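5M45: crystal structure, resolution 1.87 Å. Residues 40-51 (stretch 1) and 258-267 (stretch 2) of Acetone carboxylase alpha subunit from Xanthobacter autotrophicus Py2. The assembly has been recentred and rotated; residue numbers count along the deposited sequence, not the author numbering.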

# COMPACT_ATOMS: atom_id res chain seq x y z
N ARG A 40 -15.21 35.31 17.77
CA ARG A 40 -16.39 34.43 17.82
C ARG A 40 -16.46 33.58 16.56
O ARG A 40 -16.12 34.08 15.50
CB ARG A 40 -17.65 35.27 17.93
CG ARG A 40 -17.71 35.97 19.28
CD ARG A 40 -18.27 37.32 19.14
NE ARG A 40 -18.22 38.09 20.38
CZ ARG A 40 -19.06 37.97 21.42
NH1 ARG A 40 -18.87 38.78 22.45
NH2 ARG A 40 -20.06 37.06 21.46
N TYR A 41 -16.90 32.33 16.66
CA TYR A 41 -16.98 31.48 15.46
C TYR A 41 -17.86 32.15 14.37
O TYR A 41 -18.98 32.59 14.63
CB TYR A 41 -17.51 30.08 15.75
CG TYR A 41 -17.66 29.22 14.50
CD1 TYR A 41 -16.54 28.64 13.89
CD2 TYR A 41 -18.89 29.05 13.88
CE1 TYR A 41 -16.67 27.88 12.73
CE2 TYR A 41 -19.02 28.28 12.73
CZ TYR A 41 -17.92 27.70 12.16
OH TYR A 41 -18.05 26.92 11.04
N ALA A 42 -17.29 32.25 13.16
CA ALA A 42 -17.98 32.81 12.00
C ALA A 42 -18.39 34.30 12.15
O ALA A 42 -19.25 34.77 11.39
CB ALA A 42 -19.20 31.97 11.65
N GLY A 43 -17.83 35.02 13.12
CA GLY A 43 -18.26 36.40 13.42
C GLY A 43 -19.63 36.57 14.06
O GLY A 43 -20.15 37.68 14.10
N LEU A 44 -20.19 35.49 14.60
CA LEU A 44 -21.52 35.51 15.21
C LEU A 44 -21.51 36.16 16.59
O LEU A 44 -21.32 35.49 17.62
CB LEU A 44 -22.09 34.09 15.29
CG LEU A 44 -22.45 33.44 13.96
CD1 LEU A 44 -22.60 31.92 14.08
CD2 LEU A 44 -23.72 34.05 13.39
N LYS A 45 -21.75 37.47 16.61
CA LYS A 45 -21.89 38.26 17.85
C LYS A 45 -23.19 38.03 18.60
O LYS A 45 -23.25 38.23 19.81
CB LYS A 45 -21.70 39.75 17.56
CG LYS A 45 -20.27 40.04 17.16
CD LYS A 45 -20.04 41.44 16.65
CE LYS A 45 -18.55 41.65 16.47
NZ LYS A 45 -18.22 43.09 16.40
N THR A 46 -24.23 37.68 17.86
CA THR A 46 -25.47 37.21 18.45
C THR A 46 -25.83 35.90 17.73
O THR A 46 -25.35 35.62 16.62
CB THR A 46 -26.62 38.24 18.33
OG1 THR A 46 -27.07 38.32 16.97
CG2 THR A 46 -26.22 39.63 18.80
N LEU A 47 -26.65 35.12 18.39
CA LEU A 47 -27.20 33.87 17.84
C LEU A 47 -28.72 34.02 17.62
O LEU A 47 -29.51 33.72 18.53
CB LEU A 47 -26.88 32.72 18.79
CG LEU A 47 -25.38 32.52 19.11
CD1 LEU A 47 -25.18 31.26 19.95
CD2 LEU A 47 -24.58 32.37 17.85
N GLU A 48 -29.13 34.49 16.42
CA GLU A 48 -30.55 34.89 16.20
C GLU A 48 -31.54 33.75 16.40
O GLU A 48 -32.56 33.95 17.04
CB GLU A 48 -30.78 35.49 14.81
CG GLU A 48 -30.22 36.86 14.53
CD GLU A 48 -30.48 37.31 13.07
OE1 GLU A 48 -31.47 36.88 12.35
OE2 GLU A 48 -29.62 38.12 12.62
N LEU A 49 -31.26 32.58 15.83
CA LEU A 49 -32.17 31.46 15.98
C LEU A 49 -32.29 31.06 17.47
O LEU A 49 -33.39 30.96 18.00
CB LEU A 49 -31.77 30.26 15.12
CG LEU A 49 -32.79 29.11 15.08
CD1 LEU A 49 -33.97 29.49 14.21
CD2 LEU A 49 -32.19 27.82 14.54
N ARG A 50 -31.15 30.88 18.13
CA ARG A 50 -31.17 30.50 19.53
C ARG A 50 -31.90 31.49 20.44
O ARG A 50 -32.69 31.08 21.30
CB ARG A 50 -29.76 30.30 20.06
CG ARG A 50 -29.81 29.77 21.47
CD ARG A 50 -28.53 29.13 21.83
NE ARG A 50 -27.60 30.01 22.50
CZ ARG A 50 -27.32 30.02 23.80
NH1 ARG A 50 -28.00 29.27 24.67
NH2 ARG A 50 -26.37 30.84 24.24
N GLU A 51 -31.65 32.79 20.22
CA GLU A 51 -32.17 33.83 21.09
C GLU A 51 -33.64 34.16 20.77
O GLU A 51 -34.43 34.30 21.69
CB GLU A 51 -31.30 35.10 21.04
CG GLU A 51 -29.88 34.91 21.62
CD GLU A 51 -28.91 36.04 21.24
OE1 GLU A 51 -29.36 37.22 21.10
OE2 GLU A 51 -27.67 35.77 21.07
N GLU A 258 -33.87 27.91 5.77
CA GLU A 258 -33.32 29.12 6.45
C GLU A 258 -33.00 28.84 7.92
O GLU A 258 -31.95 29.25 8.41
CB GLU A 258 -34.27 30.33 6.40
CG GLU A 258 -34.65 30.79 5.01
CD GLU A 258 -33.57 31.57 4.36
OE1 GLU A 258 -33.63 32.82 4.56
OE2 GLU A 258 -32.72 30.97 3.64
N ALA A 259 -33.91 28.16 8.61
CA ALA A 259 -33.69 27.79 10.00
C ALA A 259 -32.52 26.79 10.15
O ALA A 259 -31.68 26.96 11.05
CB ALA A 259 -34.96 27.21 10.61
N TYR A 260 -32.47 25.76 9.29
CA TYR A 260 -31.37 24.79 9.35
C TYR A 260 -30.02 25.48 9.08
O TYR A 260 -29.04 25.19 9.76
CB TYR A 260 -31.56 23.63 8.34
CG TYR A 260 -30.43 22.64 8.38
CD1 TYR A 260 -30.47 21.56 9.27
CD2 TYR A 260 -29.31 22.78 7.57
CE1 TYR A 260 -29.43 20.66 9.35
CE2 TYR A 260 -28.27 21.87 7.63
CZ TYR A 260 -28.31 20.82 8.54
OH TYR A 260 -27.28 19.91 8.65
N TRP A 261 -29.99 26.35 8.08
CA TRP A 261 -28.77 27.10 7.69
C TRP A 261 -28.25 27.98 8.84
O TRP A 261 -27.02 28.03 9.09
CB TRP A 261 -29.04 27.89 6.40
CG TRP A 261 -27.84 28.51 5.69
CD1 TRP A 261 -27.55 29.83 5.55
CD2 TRP A 261 -26.78 27.80 5.03
NE1 TRP A 261 -26.38 29.99 4.85
CE2 TRP A 261 -25.89 28.77 4.51
CE3 TRP A 261 -26.50 26.46 4.81
CZ2 TRP A 261 -24.73 28.43 3.80
CZ3 TRP A 261 -25.35 26.11 4.09
CH2 TRP A 261 -24.49 27.10 3.59
N LYS A 262 -29.14 28.61 9.59
CA LYS A 262 -28.73 29.31 10.83
C LYS A 262 -28.15 28.37 11.90
O LYS A 262 -27.08 28.67 12.45
CB LYS A 262 -29.85 30.17 11.40
CG LYS A 262 -30.11 31.34 10.45
CD LYS A 262 -30.85 32.49 11.07
CE LYS A 262 -32.33 32.24 11.13
NZ LYS A 262 -33.16 33.31 10.51
N PHE A 263 -28.84 27.26 12.17
CA PHE A 263 -28.40 26.30 13.18
C PHE A 263 -27.01 25.74 12.88
O PHE A 263 -26.19 25.54 13.80
CB PHE A 263 -29.39 25.13 13.26
CG PHE A 263 -29.12 24.17 14.37
CD1 PHE A 263 -29.53 24.43 15.68
CD2 PHE A 263 -28.47 22.96 14.12
CE1 PHE A 263 -29.29 23.51 16.72
CE2 PHE A 263 -28.25 22.04 15.14
CZ PHE A 263 -28.65 22.31 16.44
N ALA A 264 -26.74 25.49 11.59
CA ALA A 264 -25.51 24.86 11.17
C ALA A 264 -24.22 25.66 11.53
O ALA A 264 -23.15 25.04 11.59
CB ALA A 264 -25.54 24.54 9.69
N TYR A 265 -24.33 26.97 11.77
CA TYR A 265 -23.22 27.80 12.26
C TYR A 265 -23.39 28.25 13.72
O TYR A 265 -22.41 28.25 14.48
CB TYR A 265 -22.94 28.97 11.28
CG TYR A 265 -22.69 28.45 9.89
CD1 TYR A 265 -23.74 28.18 9.04
CD2 TYR A 265 -21.41 28.16 9.45
CE1 TYR A 265 -23.55 27.65 7.77
CE2 TYR A 265 -21.19 27.63 8.18
CZ TYR A 265 -22.28 27.39 7.34
OH TYR A 265 -22.09 26.85 6.09
N GLU A 266 -24.62 28.57 14.13
CA GLU A 266 -24.88 28.96 15.52
C GLU A 266 -24.50 27.86 16.52
O GLU A 266 -23.99 28.17 17.59
CB GLU A 266 -26.33 29.39 15.75
CG GLU A 266 -26.76 30.68 15.02
CD GLU A 266 -28.16 31.16 15.39
OE1 GLU A 266 -28.65 30.81 16.52
OE2 GLU A 266 -28.78 31.90 14.55
N ALA A 267 -24.74 26.58 16.16
CA ALA A 267 -24.46 25.46 17.08
C ALA A 267 -22.96 25.39 17.45
O ALA A 267 -22.62 25.04 18.58
CB ALA A 267 -24.96 24.12 16.51

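The two stretches lie more than 200 residues apart in one chain and bury 519 Å² between them, both sides summed. Stretch 2 is helical throughout, whereas stretch 1 is loop or turn until Leu47, the N-cap residue, after which a helix runs from Glu48 onward. The closest backbone approaches fall at this transition: the CA atoms of Leu47 and Glu266 are 5.9 Å apart, and those of Leu49 and Lys262 6.6 Å.

Glu266 has the largest covered area, 117 Å². Its CA-to-CB bond points sideways, but the m, t side chain carries the carboxylate to the start of the stretch 1 helix. There the first-turn amides have no preceding turn to supply carbonyl acceptors, and the carboxylate takes that role. Leu49 N donates to Glu266 OE2 at 2.9 Å and Arg50 N to Glu266 OE1 at 3.0 Å, each with an N-H...acceptor angle of 165°, so both bonds are nearly straight. Distance alone would be misleading at the neighbouring amide: Glu48 N lies 3.2 Å from Glu266 OE2, but its angle is too poor for a hydrogen bond. The same turn is tied internally, with Leu47 N donating to Glu51 OE2 at 2.9 Å and Glu51 N to Leu47 O, also at 2.9 Å.

Leu49, with 102 Å² covered, supplies the main apolar contact. Its CA-to-CB bond points toward stretch 2, and its side chain (t, p) fits as a knob among Ala259, Lys262, Phe263 and Glu266, residues that succeed one another along the helix in steps of three, one and three. Leu49 CD1 is 4.4 Å from Ala259 CB, Leu49 CD2 is 4.1 Å from Phe263 CB, and Leu49 CB is 4.2 Å from Lys262 CB. The methyl CD2 lies at the edge of the Phe263 ring, near its plane. Beside this site, Glu48 OE1 and Lys262 NZ are 4.4 Å apart: their opposite charges are near each other, but beyond salt-bridge range.

Tyr265, covered by 68 Å², extends the apolar packing to the loop. Leu44 CD1 approaches Tyr265 CB at 4.1 Å and the backbone atom Tyr265 O at 3.7 Å. Tyr41 CE2 lies 4.1 Å from Tyr265 CD2, a contact between ring carbons; both tyrosine hydroxyls are hydrogen-bonded elsewhere in the structure. The loop residues are held in a turn by Gly43 N to Arg40 O and Leu44 N to Tyr41 O, both 3.1 Å, while Gly43 itself has a positive phi of 70°, which favours glycine.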